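Local coordinates for fluoroacetyl-CoA thioesterase (Streptomyces cattleya, PDB 3KUV), which hydrolyses fluoroacetyl-CoA to fluoroacetate and CoA before it can react with citrate synthase, and so confers resistance to fluoroacetate, at residues B[11-17]-B[83-89]; B[38-42]-B[76-82]; B[98-104]-B[116-122]. The protein carries 1 engineered substitution. All coordinates share one frame. Where two conformers were deposited one is given. Residue numbers count along the deposited sequence, not the author numbering.

Contact 1 (B[11-17]-B[83-89]); sequences FTHDFVV and GLTVTVT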
loop_
_atom_site.group_PDB
_atom_site.type_symbol
_atom_site.label_atom_id
_atom_site.label_comp_id
_atom_site.label_asym_id
_atom_site.label_seq_id
_atom_site.Cartn_x
_atom_site.Cartn_y
_atom_site.Cartn_z
ATOM N N PHE B 11 -16.116 7.156 -9.635
ATOM C CA PHE B 11 -16.621 7.114 -8.269
ATOM C C PHE B 11 -15.633 7.920 -7.434
ATOM O O PHE B 11 -14.391 7.848 -7.643
ATOM C CB PHE B 11 -16.632 5.693 -7.690
ATOM C CG PHE B 11 -16.969 5.699 -6.177
ATOM C CD1 PHE B 11 -18.282 6.095 -5.689
ATOM C CD2 PHE B 11 -16.016 5.333 -5.224
ATOM C CE1 PHE B 11 -18.540 6.121 -4.309
ATOM C CE2 PHE B 11 -16.293 5.330 -3.882
ATOM C CZ PHE B 11 -17.518 5.740 -3.399
ATOM N N THR B 12 -16.147 8.750 -6.525
ATOM C CA THR B 12 -15.244 9.516 -5.620
ATOM C C THR B 12 -15.402 9.092 -4.213
ATOM O O THR B 12 -16.532 8.792 -3.765
ATOM C CB THR B 12 -15.334 11.027 -5.758
ATOM O OG1 THR B 12 -16.571 11.390 -5.229
ATOM C CG2 THR B 12 -15.428 11.394 -7.268
ATOM N N HIS B 13 -14.282 8.979 -3.519
ATOM C CA HIS B 13 -14.238 8.597 -2.135
ATOM C C HIS B 13 -13.424 9.634 -1.356
ATOM O O HIS B 13 -12.225 9.865 -1.649
ATOM C CB HIS B 13 -13.553 7.195 -2.080
ATOM C CG HIS B 13 -13.440 6.646 -0.695
ATOM N ND1 HIS B 13 -12.260 6.550 0.016
ATOM C CD2 HIS B 13 -14.386 6.065 0.047
ATOM C CE1 HIS B 13 -12.500 5.956 1.172
ATOM N NE2 HIS B 13 -13.784 5.655 1.225
ATOM N N ASP B 14 -14.055 10.285 -0.346
ATOM C CA ASP B 14 -13.382 11.351 0.399
ATOM C C ASP B 14 -13.052 10.858 1.809
ATOM O O ASP B 14 -13.829 10.130 2.474
ATOM C CB ASP B 14 -14.278 12.610 0.574
ATOM C CG ASP B 14 -14.746 13.162 -0.734
ATOM O OD1 ASP B 14 -13.952 13.260 -1.676
ATOM O OD2 ASP B 14 -15.951 13.415 -0.919
ATOM N N PHE B 15 -11.851 11.229 2.272
ATOM C CA PHE B 15 -11.371 10.729 3.561
ATOM C C PHE B 15 -10.517 11.772 4.206
ATOM O O PHE B 15 -9.436 12.125 3.693
ATOM C CB PHE B 15 -10.480 9.475 3.322
ATOM C CG PHE B 15 -9.973 8.873 4.608
ATOM C CD1 PHE B 15 -10.848 8.255 5.538
ATOM C CD2 PHE B 15 -8.599 8.906 4.858
ATOM C CE1 PHE B 15 -10.246 7.658 6.748
ATOM C CE2 PHE B 15 -8.075 8.299 5.983
ATOM C CZ PHE B 15 -8.875 7.700 6.910
ATOM N N VAL B 16 -10.971 12.324 5.340
ATOM C CA VAL B 16 -10.115 13.255 6.103
ATOM C C VAL B 16 -9.014 12.447 6.807
ATOM O O VAL B 16 -9.317 11.519 7.562
ATOM C CB VAL B 16 -10.975 13.994 7.155
ATOM C CG1 VAL B 16 -10.079 14.972 8.050
ATOM C CG2 VAL B 16 -12.033 14.850 6.442
ATOM N N VAL B 17 -7.723 12.755 6.507
ATOM C CA VAL B 17 -6.657 11.957 7.107
ATOM C C VAL B 17 -6.525 12.261 8.621
ATOM O O VAL B 17 -6.242 13.416 8.960
ATOM C CB VAL B 17 -5.298 12.325 6.390
ATOM C CG1 VAL B 17 -4.083 11.535 7.010
ATOM C CG2 VAL B 17 -5.376 12.014 4.843
ATOM N N GLY B 83 -5.330 15.965 8.600
ATOM C CA GLY B 83 -6.293 17.071 8.638
ATOM C C GLY B 83 -6.749 17.522 7.263
ATOM O O GLY B 83 -7.870 18.137 7.110
ATOM N N LEU B 84 -5.997 17.210 6.203
ATOM C CA LEU B 84 -6.498 17.417 4.819
ATOM C C LEU B 84 -7.432 16.276 4.415
ATOM O O LEU B 84 -7.377 15.213 5.001
ATOM C CB LEU B 84 -5.314 17.474 3.773
ATOM C CG LEU B 84 -4.469 18.744 3.981
ATOM C CD1 LEU B 84 -3.376 18.691 2.953
ATOM C CD2 LEU B 84 -5.224 20.060 3.778
ATOM N N THR B 85 -8.281 16.549 3.412
ATOM C CA THR B 85 -9.173 15.509 2.890
ATOM C C THR B 85 -8.484 14.935 1.624
ATOM O O THR B 85 -8.217 15.698 0.666
ATOM C CB THR B 85 -10.496 16.108 2.477
ATOM O OG1 THR B 85 -11.121 16.754 3.630
ATOM C CG2 THR B 85 -11.474 15.072 1.926
ATOM N N VAL B 86 -8.278 13.640 1.630
ATOM C CA VAL B 86 -7.787 12.947 0.428
ATOM C C VAL B 86 -9.056 12.508 -0.348
ATOM O O VAL B 86 -9.972 11.814 0.219
ATOM C CB VAL B 86 -6.905 11.751 0.775
ATOM C CG1 VAL B 86 -6.625 10.927 -0.553
ATOM C CG2 VAL B 86 -5.608 12.265 1.346
ATOM N N THR B 87 -9.174 12.908 -1.600
ATOM C CA THR B 87 -10.260 12.428 -2.478
ATOM C C THR B 87 -9.601 11.460 -3.460
ATOM O O THR B 87 -8.708 11.865 -4.206
ATOM C CB THR B 87 -10.937 13.570 -3.246
ATOM O OG1 THR B 87 -11.591 14.467 -2.318
ATOM C CG2 THR B 87 -11.956 13.049 -4.269
ATOM N N VAL B 88 -10.090 10.212 -3.471
ATOM C CA VAL B 88 -9.696 9.231 -4.466
ATOM C C VAL B 88 -10.763 9.261 -5.551
ATOM O O VAL B 88 -11.986 9.164 -5.224
ATOM C CB VAL B 88 -9.601 7.820 -3.879
ATOM C CG1 VAL B 88 -9.321 6.774 -4.963
ATOM C CG2 VAL B 88 -8.456 7.736 -2.792
ATOM N N THR B 89 -10.359 9.338 -6.821
ATOM C CA THR B 89 -11.298 9.143 -7.957
ATOM C C THR B 89 -10.954 7.793 -8.578
ATOM O O THR B 89 -9.753 7.566 -8.911
ATOM C CB THR B 89 -11.080 10.262 -8.985
ATOM O OG1 THR B 89 -11.408 11.512 -8.337
ATOM C CG2 THR B 89 -12.055 10.115 -10.157
#

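Contact 2 (B[38-42]-B[76-82]); sequences EVFAS and HTAATPP. Engineered in segment 38-42: Ser42 (natural residue Thr). With ACT (acetate ion), chain H.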
loop_
_atom_site.group_PDB
_atom_site.type_symbol
_atom_site.label_atom_id
_atom_site.label_comp_id
_atom_site.label_asym_id
_atom_site.label_seq_id
_atom_site.Cartn_x
_atom_site.Cartn_y
_atom_site.Cartn_z
ATOM N N GLU B 38 5.425 13.162 9.732
ATOM C CA GLU B 38 4.002 12.839 10.036
ATOM C C GLU B 38 3.126 13.103 8.835
ATOM O O GLU B 38 2.439 14.150 8.683
ATOM C CB GLU B 38 3.538 13.688 11.223
ATOM C CG GLU B 38 4.134 13.109 12.549
ATOM C CD GLU B 38 3.331 11.916 13.072
ATOM O OE1 GLU B 38 3.372 10.863 12.451
ATOM O OE2 GLU B 38 2.656 12.012 14.125
ATOM N N VAL B 39 3.253 12.172 7.884
ATOM C CA VAL B 39 2.525 12.311 6.596
ATOM C C VAL B 39 1.897 10.944 6.264
ATOM O O VAL B 39 2.338 9.899 6.757
ATOM C CB VAL B 39 3.465 12.728 5.411
ATOM C CG1 VAL B 39 4.026 14.155 5.699
ATOM C CG2 VAL B 39 4.610 11.725 5.192
ATOM N N PHE B 40 0.787 11.029 5.500
ATOM C CA PHE B 40 0.023 9.852 5.152
ATOM C C PHE B 40 0.938 8.808 4.434
ATOM O O PHE B 40 1.643 9.123 3.450
ATOM C CB PHE B 40 -1.108 10.434 4.223
ATOM C CG PHE B 40 -2.168 9.461 3.823
ATOM C CD1 PHE B 40 -2.575 9.377 2.455
ATOM C CD2 PHE B 40 -2.811 8.688 4.777
ATOM C CE1 PHE B 40 -3.663 8.462 2.097
ATOM C CE2 PHE B 40 -3.928 7.822 4.473
ATOM C CZ PHE B 40 -4.318 7.715 3.097
ATOM N N ALA B 41 0.892 7.564 4.923
ATOM C CA ALA B 41 1.810 6.542 4.368
ATOM C C ALA B 41 1.359 5.986 3.046
ATOM O O ALA B 41 0.132 5.786 2.864
ATOM C CB ALA B 41 2.003 5.337 5.350
ATOM N N SER B 42 2.337 5.606 2.202
ATOM C CA SER B 42 2.017 4.973 0.947
ATOM C C SER B 42 1.118 3.712 1.134
ATOM O O SER B 42 0.205 3.518 0.357
ATOM C CB SER B 42 3.271 4.567 0.214
ATOM O OG SER B 42 3.963 5.695 -0.262
ATOM N N HIS B 76 3.440 8.395 -6.049
ATOM C CA HIS B 76 3.093 9.176 -4.859
ATOM C C HIS B 76 3.894 10.467 -5.088
ATOM O O HIS B 76 5.160 10.449 -4.962
ATOM C CB HIS B 76 3.385 8.257 -3.597
ATOM C CG HIS B 76 2.677 8.618 -2.282
ATOM N ND1 HIS B 76 1.836 9.702 -2.108
ATOM C CD2 HIS B 76 2.683 7.959 -1.091
ATOM C CE1 HIS B 76 1.437 9.745 -0.841
ATOM N NE2 HIS B 76 1.950 8.690 -0.188
ATOM N N THR B 77 3.205 11.512 -5.480
ATOM C CA THR B 77 3.855 12.762 -6.076
ATOM C C THR B 77 3.954 13.937 -5.040
ATOM O O THR B 77 4.600 14.967 -5.324
ATOM C CB THR B 77 3.150 13.197 -7.322
ATOM O OG1 THR B 77 1.746 13.382 -7.070
ATOM C CG2 THR B 77 3.274 12.106 -8.382
ATOM N N ALA B 78 3.205 13.860 -3.957
ATOM C CA ALA B 78 3.236 14.898 -2.901
ATOM C C ALA B 78 2.815 14.269 -1.602
ATOM O O ALA B 78 2.082 13.273 -1.609
ATOM C CB ALA B 78 2.304 16.101 -3.254
ATOM N N ALA B 79 3.167 14.874 -0.464
ATOM C CA ALA B 79 2.922 14.313 0.826
ATOM C C ALA B 79 1.778 15.092 1.531
ATOM O O ALA B 79 1.531 16.279 1.259
ATOM C CB ALA B 79 4.194 14.359 1.683
ATOM N N THR B 80 1.057 14.357 2.399
ATOM C CA THR B 80 -0.203 14.910 2.975
ATOM C C THR B 80 -0.172 14.763 4.495
ATOM O O THR B 80 -0.111 13.679 5.030
ATOM C CB THR B 80 -1.417 14.067 2.451
ATOM O OG1 THR B 80 -1.472 14.129 1.008
ATOM C CG2 THR B 80 -2.791 14.538 2.994
ATOM N N PRO B 81 -0.232 15.889 5.233
ATOM C CA PRO B 81 -0.356 15.828 6.706
ATOM C C PRO B 81 -1.763 15.484 7.131
ATOM O O PRO B 81 -2.721 15.720 6.369
ATOM C CB PRO B 81 -0.094 17.311 7.088
ATOM C CG PRO B 81 -0.609 18.117 5.920
ATOM C CD PRO B 81 -0.305 17.241 4.663
ATOM N N PRO B 82 -1.899 15.040 8.353
ATOM C CA PRO B 82 -3.279 14.828 8.917
ATOM C C PRO B 82 -4.066 16.125 8.880
ATOM O O PRO B 82 -3.547 17.241 8.967
ATOM C CB PRO B 82 -3.013 14.424 10.352
ATOM C CG PRO B 82 -1.570 13.789 10.306
ATOM C CD PRO B 82 -0.845 14.642 9.325
HETATM C C ACT H . 5.628 7.570 2.465
HETATM O O ACT H . 6.927 7.468 2.260
HETATM O OXT ACT H . 4.975 6.517 2.722
HETATM C CH3 ACT H . 4.914 8.865 2.461
HETATM O O HOH W 1 1.972 11.600 2.393
#

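Contact 3 (B[98-104]-B[116-122]); sequences RRLSWRV and GTHERAV. With ACT (acetate ion), chain F; ACT (acetate ion), chain I.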
loop_
_atom_site.group_PDB
_atom_site.type_symbol
_atom_site.label_atom_id
_atom_site.label_comp_id
_atom_site.label_asym_id
_atom_site.label_seq_id
_atom_site.Cartn_x
_atom_site.Cartn_y
_atom_site.Cartn_z
ATOM N N ARG B 98 -14.107 -12.414 -13.427
ATOM C CA ARG B 98 -13.960 -12.016 -12.025
ATOM C C ARG B 98 -13.049 -10.817 -11.916
ATOM O O ARG B 98 -12.880 -10.334 -10.807
ATOM C CB ARG B 98 -13.362 -13.163 -11.220
ATOM C CG ARG B 98 -11.856 -13.336 -11.449
ATOM C CD ARG B 98 -11.129 -14.530 -10.797
ATOM N NE ARG B 98 -11.587 -14.760 -9.447
ATOM C CZ ARG B 98 -10.929 -15.489 -8.553
ATOM N NH1 ARG B 98 -9.734 -16.018 -8.878
ATOM N NH2 ARG B 98 -11.491 -15.692 -7.351
ATOM N N ARG B 99 -12.413 -10.412 -13.012
ATOM C CA ARG B 99 -11.342 -9.365 -12.945
ATOM C C ARG B 99 -11.891 -7.998 -13.283
ATOM O O ARG B 99 -12.529 -7.775 -14.338
ATOM C CB ARG B 99 -10.206 -9.682 -13.906
ATOM C CG ARG B 99 -9.047 -8.620 -13.840
ATOM C CD ARG B 99 -7.951 -9.084 -14.829
ATOM N NE ARG B 99 -7.187 -8.016 -15.413
ATOM C CZ ARG B 99 -6.011 -7.618 -14.965
ATOM N NH1 ARG B 99 -5.460 -8.207 -13.905
ATOM N NH2 ARG B 99 -5.381 -6.637 -15.592
ATOM N N LEU B 100 -11.653 -6.995 -12.422
ATOM C CA LEU B 100 -12.085 -5.588 -12.598
ATOM C C LEU B 100 -10.805 -4.729 -12.555
ATOM O O LEU B 100 -9.964 -4.929 -11.672
ATOM C CB LEU B 100 -13.109 -5.075 -11.564
ATOM C CG LEU B 100 -14.508 -5.679 -11.636
ATOM C CD1 LEU B 100 -14.530 -7.028 -10.951
ATOM C CD2 LEU B 100 -15.557 -4.750 -11.023
ATOM N N SER B 101 -10.649 -3.804 -13.486
ATOM C CA SER B 101 -9.439 -2.997 -13.652
ATOM C C SER B 101 -9.867 -1.585 -13.588
ATOM O O SER B 101 -10.930 -1.153 -14.177
ATOM C CB SER B 101 -8.815 -3.249 -15.026
ATOM O OG SER B 101 -8.372 -4.631 -15.201
ATOM N N TRP B 102 -9.079 -0.743 -12.901
ATOM C CA TRP B 102 -9.440 0.612 -12.596
ATOM C C TRP B 102 -8.261 1.571 -12.898
ATOM O O TRP B 102 -7.086 1.126 -12.792
ATOM C CB TRP B 102 -9.687 0.694 -11.087
ATOM C CG TRP B 102 -10.732 -0.328 -10.549
ATOM C CD1 TRP B 102 -10.529 -1.623 -10.126
ATOM C CD2 TRP B 102 -12.017 -0.015 -10.309
ATOM N NE1 TRP B 102 -11.690 -2.177 -9.724
ATOM C CE2 TRP B 102 -12.666 -1.187 -9.862
ATOM C CE3 TRP B 102 -12.774 1.186 -10.536
ATOM C CZ2 TRP B 102 -13.975 -1.169 -9.491
ATOM C CZ3 TRP B 102 -14.031 1.175 -10.256
ATOM C CH2 TRP B 102 -14.674 -0.006 -9.729
ATOM N N ARG B 103 -8.544 2.824 -13.256
ATOM C CA ARG B 103 -7.618 3.916 -13.197
ATOM C C ARG B 103 -7.930 4.652 -11.906
ATOM O O ARG B 103 -9.144 4.983 -11.628
ATOM C CB ARG B 103 -7.777 4.833 -14.450
ATOM C CG ARG B 103 -6.696 5.798 -14.623
ATOM C CD ARG B 103 -6.776 6.766 -15.857
ATOM N NE ARG B 103 -5.542 7.576 -15.795
ATOM C CZ ARG B 103 -5.323 8.669 -15.044
ATOM N NH1 ARG B 103 -6.253 9.185 -14.243
ATOM N NH2 ARG B 103 -4.125 9.262 -15.108
ATOM N N VAL B 104 -6.915 4.952 -11.101
ATOM C CA VAL B 104 -7.112 5.633 -9.811
ATOM C C VAL B 104 -6.264 6.892 -9.730
ATOM O O VAL B 104 -5.169 6.989 -10.318
ATOM C CB VAL B 104 -6.821 4.720 -8.631
ATOM C CG1 VAL B 104 -7.906 3.616 -8.576
ATOM C CG2 VAL B 104 -5.433 4.018 -8.650
ATOM N N GLY B 116 -2.527 6.120 -11.008
ATOM C CA GLY B 116 -2.078 4.942 -11.660
ATOM C C GLY B 116 -3.231 3.980 -11.809
ATOM O O GLY B 116 -4.332 4.399 -12.168
ATOM N N THR B 117 -2.923 2.701 -11.693
ATOM C CA THR B 117 -3.863 1.635 -11.991
ATOM C C THR B 117 -4.001 0.669 -10.819
ATOM O O THR B 117 -3.108 0.544 -9.985
ATOM C CB THR B 117 -3.466 0.837 -13.257
ATOM O OG1 THR B 117 -2.081 0.397 -13.120
ATOM C CG2 THR B 117 -3.584 1.693 -14.563
ATOM N N HIS B 118 -5.119 -0.057 -10.775
ATOM C CA HIS B 118 -5.397 -1.042 -9.698
ATOM C C HIS B 118 -6.274 -2.123 -10.314
ATOM O O HIS B 118 -7.247 -1.808 -11.080
ATOM C CB HIS B 118 -6.198 -0.368 -8.583
ATOM C CG HIS B 118 -6.517 -1.319 -7.448
ATOM N ND1 HIS B 118 -7.750 -1.450 -6.818
ATOM C CD2 HIS B 118 -5.694 -2.223 -6.863
ATOM C CE1 HIS B 118 -7.655 -2.361 -5.852
ATOM N NE2 HIS B 118 -6.436 -2.832 -5.869
ATOM N N GLU B 119 -6.011 -3.367 -9.983
ATOM C CA GLU B 119 -6.890 -4.500 -10.442
ATOM C C GLU B 119 -7.340 -5.272 -9.234
ATOM O O GLU B 119 -6.609 -5.362 -8.222
ATOM C CB GLU B 119 -6.092 -5.433 -11.333
ATOM C CG GLU B 119 -5.760 -4.776 -12.737
ATOM C CD GLU B 119 -4.650 -3.768 -12.685
ATOM O OE1 GLU B 119 -3.676 -4.055 -11.984
ATOM O OE2 GLU B 119 -4.661 -2.733 -13.366
ATOM N N ARG B 120 -8.554 -5.824 -9.361
ATOM C CA ARG B 120 -9.184 -6.621 -8.319
ATOM C C ARG B 120 -9.773 -7.901 -8.879
ATOM O O ARG B 120 -10.037 -7.996 -10.053
ATOM C CB ARG B 120 -10.340 -5.843 -7.691
ATOM C CG ARG B 120 -9.819 -4.488 -7.061
ATOM C CD ARG B 120 -10.846 -3.827 -6.143
ATOM N NE ARG B 120 -11.123 -4.597 -4.935
ATOM C CZ ARG B 120 -10.291 -4.749 -3.909
ATOM N NH1 ARG B 120 -9.144 -4.013 -3.906
ATOM N NH2 ARG B 120 -10.526 -5.568 -2.880
ATOM N N ALA B 121 -9.982 -8.892 -8.019
ATOM C CA ALA B 121 -10.616 -10.134 -8.373
ATOM C C ALA B 121 -11.798 -10.418 -7.415
ATOM O O ALA B 121 -11.607 -10.363 -6.185
ATOM C CB ALA B 121 -9.639 -11.313 -8.288
ATOM N N VAL B 122 -12.959 -10.717 -7.983
ATOM C CA VAL B 122 -14.126 -11.147 -7.181
ATOM C C VAL B 122 -13.888 -12.553 -6.594
ATOM O O VAL B 122 -13.298 -13.407 -7.216
ATOM C CB VAL B 122 -15.351 -11.199 -8.086
ATOM C CG1 VAL B 122 -16.580 -11.628 -7.192
ATOM C CG2 VAL B 122 -15.652 -9.777 -8.651
HETATM C C ACT F . -1.885 -6.513 -13.707
HETATM O O ACT F . -0.779 -7.066 -13.234
HETATM O OXT ACT F . -2.974 -6.647 -13.023
HETATM C CH3 ACT F . -2.000 -5.801 -15.031
HETATM C C ACT I . -2.409 7.714 -18.240
HETATM O O ACT I . -3.609 8.118 -17.993
HETATM O OXT ACT I . -2.235 7.383 -19.438
HETATM C CH3 ACT I . -1.251 7.638 -17.249
HETATM O O HOH W 2 -6.053 -1.050 -14.712
#

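Contact 1 (B[11-17]-B[83-89])
Strands 11-16 and 85-89 run antiparallel, their axes at 162° and 4.4 Å apart at closest approach. His13 with Val88 and Phe15 with Val86 are hydrogen-bonded pairs: His13 N to Val88 O is 2.9 Å and Val88 N to His13 O 2.8 Å, while Phe15 N to Val86 O and Val86 N to Phe15 O are both 2.8 Å. Thr12-Thr89, Asp14-Thr87 and Val16-Thr85 are the non-hydrogen-bonded pairs, with CA-H...O contacts such as Thr12 CA to Val88 O, 3.3 Å. Beyond the paired strands the bonding continues, with Val17 N to Leu84 O at 2.9 Å and Gly83 N to Val17 O at 2.7 Å. Gly83 has a positive phi of 108°, a conformation in which a CB would collide with the preceding carbonyl.

Side chains alternate between the two faces. On the more open, largely polar face, which carries Thr12, Asp14, Val16, Thr85, Thr87 and Thr89, Thr87 OG1 donates to Asp14 OD1 at 2.7 Å, and Val16 CG2 lies 3.5 Å from Thr85 OG1. The other face bears His13, Phe15, Val86 and Val88. Here His13, in the t rotamer, reaches over to helix 42-57, touching Leu48 and meeting the Trp51 ring with planes at about 60°. Val17 CG2 packs on Val86 CG2 at 3.5 Å, near Phe40 and Thr80. The contact pairs strand 10-16, outermost in the sheet within this chain, with strand 85-96, consistent with the hot dog fold, in which an antiparallel sheet wraps around the long helix.

Contact 2 (B[38-42]-B[76-82])
Two loops without regular structure bring together the active-site residues Ser42 and His76, and the His76 ring presents its edge to the engineered Ser42 (threonine in the natural enzyme): in the conformers given here Ser42 OG lies only 2.7 Å from His76 CD2, a carbon. Farther along, Phe40 N donates to Thr80 O at 2.8 Å, and water 1 bridges the same residues, donating to Phe40 O at 2.7 Å and accepting from Thr80 N at 2.9 Å. Val39 CG1 rests on Ala79 CB at 4.0 Å, and Glu38 O approaches Pro82 CD at 3.4 Å. Ala41 is the N-cap of helix 42-57, and Ser42 N, in the first turn, donates to acetate OXT at 2.8 Å; Gly69 N of the second subunit binds the same acetate. His76 NE2 is 4.0 Å from the acetate CH3. The amide at the helix start, together with Gly69 of the neighbouring subunit, thus holds a carboxylate beside Ser42 and His76, consistent with a site for the acyl group at the dimer interface.

Contact 3 (B[98-104]-B[116-122])
Trp102 and Arg120 set the character of this antiparallel hairpin, whose strands 99-104 and 116-122 cross at 152°. Trp102 (chi1 m, chi2 88°) lies against Cys53 and Met57 of helix 42-57, its NE1 4.0 Å from Arg120 CG and without a polar partner. Arg120 is m at chi1 and bends at chi3 (p), which leads its guanidinium away from strand 99-104 to a salt bridge from NH1 to Glu50 OE1 and a hydrogen bond from NE to Ser67 OG. Leu100 CD1 meets Val122 CG2 at 3.8 Å. On the other face, extended Arg99 lays its guanidinium over Glu119, NH2 3.4 Å from CG, and gives NH1 to OXT of the chain F acetate at 3.1 Å. Glu119, folded at chi2 (p), accepts at OE2 from water 2 at 2.6 Å. At the end of the pairing, Arg98, p at chi1, curls back so that NE and NH2 reach Val122 O at 3.1 and 2.9 Å. Charged Arg99, Arg103 and Glu119 thus share one face; from that of Leu100, Trp102, Val104 and His118, substrate-binding Arg120 reaches catalytic Glu50.

In the fold
Contacts 1 and 3 lie in one antiparallel sheet, in which strands 85-96 and 99-107 are neighbours; their centres are 19 Å apart and they touch where Thr89 O approaches Val104 CB at 4.1 Å. Contact 2 sits beside contact 1, centres 13 Å apart, with Val17 CG1 3.8 Å from Phe40 CD2 and Val86 CG2 4.0 Å from Thr80 CG2, so the end of the strand pair packs against the loops that carry Ser42 and His76. Contacts 2 and 3 do not touch, their centres 23 Å apart and nearest atoms about 8 Å, yet each supplies site residues: Ser42 and His76 from contact 2, Arg120 from contact 3; the Arg120 side chain is about 3 Å from that of Glu50.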